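PDB 4EOY: microtubule-associated protein 1 light chain 3 from Plasmodium falciparum, which is the parasite's Atg8, a ubiquitin-like protein that binds a peptide of its partner Atg3, probably as part of the lipid-conjugation machinery related to autophagy. Local coordinates for residues Y110-E113 against L117-E120. The protein carries 3 engineered substitutions. Numbering follows the deposited sequence.
Sequences YKDE and LYME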
loop_
_atom_site.group_PDB
_atom_site.type_symbol
_atom_site.label_atom_id
_atom_site.label_comp_id
_atom_site.label_asym_id
_atom_site.label_seq_id
_atom_site.Cartn_x
_atom_site.Cartn_y
_atom_site.Cartn_z
ATOM N N TYR A 110 0.483 -0.500 -13.401
ATOM C CA TYR A 110 -0.136 0.672 -12.773
ATOM C C TYR A 110 0.829 1.575 -12.014
ATOM O O TYR A 110 0.412 2.531 -11.373
ATOM C CB TYR A 110 -1.266 0.236 -11.832
ATOM C CG TYR A 110 -2.335 -0.593 -12.512
ATOM C CD1 TYR A 110 -3.063 -0.079 -13.573
ATOM C CD2 TYR A 110 -2.612 -1.884 -12.107
ATOM C CE1 TYR A 110 -4.046 -0.825 -14.198
ATOM C CE2 TYR A 110 -3.586 -2.639 -12.739
ATOM C CZ TYR A 110 -4.291 -2.105 -13.782
ATOM O OH TYR A 110 -5.258 -2.864 -14.407
ATOM N N LYS A 111 2.123 1.315 -12.123
ATOM C CA LYS A 111 3.115 2.132 -11.431
ATOM C C LYS A 111 2.980 3.609 -11.813
ATOM O O LYS A 111 2.794 3.956 -12.973
ATOM C CB LYS A 111 4.529 1.589 -11.727
ATOM C CG LYS A 111 5.651 2.594 -11.883
ATOM C CD LYS A 111 6.883 1.921 -12.481
ATOM C CE LYS A 111 6.740 1.718 -13.987
ATOM N NZ LYS A 111 7.792 0.828 -14.550
ATOM N N ASP A 112 3.078 4.474 -10.816
ATOM C CA ASP A 112 3.038 5.901 -11.024
ATOM C C ASP A 112 4.359 6.370 -11.635
ATOM O O ASP A 112 5.382 5.731 -11.472
ATOM C CB ASP A 112 2.788 6.579 -9.680
ATOM C CG ASP A 112 2.413 8.037 -9.809
ATOM O OD1 ASP A 112 3.288 8.854 -10.163
ATOM O OD2 ASP A 112 1.240 8.371 -9.519
ATOM N N GLU A 113 4.325 7.502 -12.325
ATOM C CA GLU A 113 5.514 8.071 -12.930
ATOM C C GLU A 113 6.615 8.344 -11.902
ATOM O O GLU A 113 7.797 8.272 -12.235
ATOM C CB GLU A 113 5.157 9.364 -13.683
ATOM C CG GLU A 113 6.334 9.997 -14.405
ATOM C CD GLU A 113 5.918 10.880 -15.570
ATOM O OE1 GLU A 113 4.868 11.554 -15.463
ATOM O OE2 GLU A 113 6.651 10.906 -16.588
ATOM N N LEU A 117 3.891 2.397 -6.567
ATOM C CA LEU A 117 2.598 1.806 -6.804
ATOM C C LEU A 117 1.625 2.339 -5.754
ATOM O O LEU A 117 1.746 2.040 -4.553
ATOM C CB LEU A 117 2.657 0.293 -6.747
ATOM C CG LEU A 117 1.343 -0.418 -7.107
ATOM C CD1 LEU A 117 1.019 -0.132 -8.557
ATOM C CD2 LEU A 117 1.437 -1.912 -6.811
ATOM N N TYR A 118 0.654 3.128 -6.206
ATOM C CA TYR A 118 -0.332 3.716 -5.305
ATOM C C TYR A 118 -1.546 2.829 -5.237
ATOM O O TYR A 118 -2.096 2.410 -6.275
ATOM C CB TYR A 118 -0.738 5.102 -5.784
ATOM C CG TYR A 118 0.302 6.172 -5.520
ATOM C CD1 TYR A 118 1.304 6.429 -6.436
ATOM C CD2 TYR A 118 0.270 6.925 -4.356
ATOM C CE1 TYR A 118 2.256 7.397 -6.197
ATOM C CE2 TYR A 118 1.213 7.905 -4.116
ATOM C CZ TYR A 118 2.211 8.128 -5.040
ATOM O OH TYR A 118 3.157 9.104 -4.775
ATOM N N MET A 119 -1.927 2.481 -4.023
ATOM C CA MET A 119 -3.105 1.654 -3.786
ATOM C C MET A 119 -3.999 2.319 -2.748
ATOM O O MET A 119 -3.520 3.025 -1.847
ATOM C CB MET A 119 -2.686 0.262 -3.320
ATOM C CG MET A 119 -1.967 -0.533 -4.405
ATOM S SD MET A 119 -1.700 -2.211 -3.840
ATOM C CE MET A 119 -3.365 -2.892 -3.876
ATOM N N GLU A 120 -5.302 2.130 -2.875
ATOM C CA GLU A 120 -6.234 2.864 -2.023
ATOM C C GLU A 120 -7.229 1.953 -1.383
ATOM O O GLU A 120 -7.578 0.929 -1.950
ATOM C CB GLU A 120 -6.975 3.923 -2.849
ATOM C CG GLU A 120 -6.067 5.009 -3.405
ATOM C CD GLU A 120 -6.813 6.036 -4.215
ATOM O OE1 GLU A 120 -7.603 5.621 -5.086
ATOM O OE2 GLU A 120 -6.604 7.255 -3.991
HETATM O O HOH W 1 0.097 3.905 -8.876
#
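Asp112 meets the CD1–CE1 edge of the Tyr118 ring through its CB, which lies near the ring plane and 3.6 Å from CD1 of Tyr118. The carboxylate climbs out of that plane to one side, turned 61° from it, with OD2 of Asp112 still 3.6 Å from CE1 of Tyr118. With CB already at the edge, placing CG of Asp112 anti to the backbone N (chi1 -167°) swings the carboxylate off the ring plane. The polar partners of the carboxylate lie outside the two segments: OD2 forms a salt bridge with Lys9, while OD1 accepts from the backbone N of Asp114. Lys9 also makes a cation-pi contact with Tyr118, whose hydroxyl is hydrogen-bonded to OD2 of Asp114, which ties the hydroxyl end of the ring to the loop between the two segments.

This is where helix 103-110 of the ubiquitin fold gives way to the loop leading into strand 117-122, which runs parallel to 31-38 inside the mixed sheet. At the helix end of the contact, CD1 of Leu117 packs 4.0 Å from CB of Tyr110 and 3.9 Å from C of Tyr110. The same buried side chain also touches Met103, Leu106 and Tyr107 of helix 103-110. Between the two side-chain contacts a water joins the backbones, donating to Tyr110 O at 2.9 Å and accepting from Tyr118 N at 2.8 Å. It sits in the plane of the Tyr118 ring, at its edge, and Asn93 ND2 supplies Tyr110 O with a second hydrogen bond.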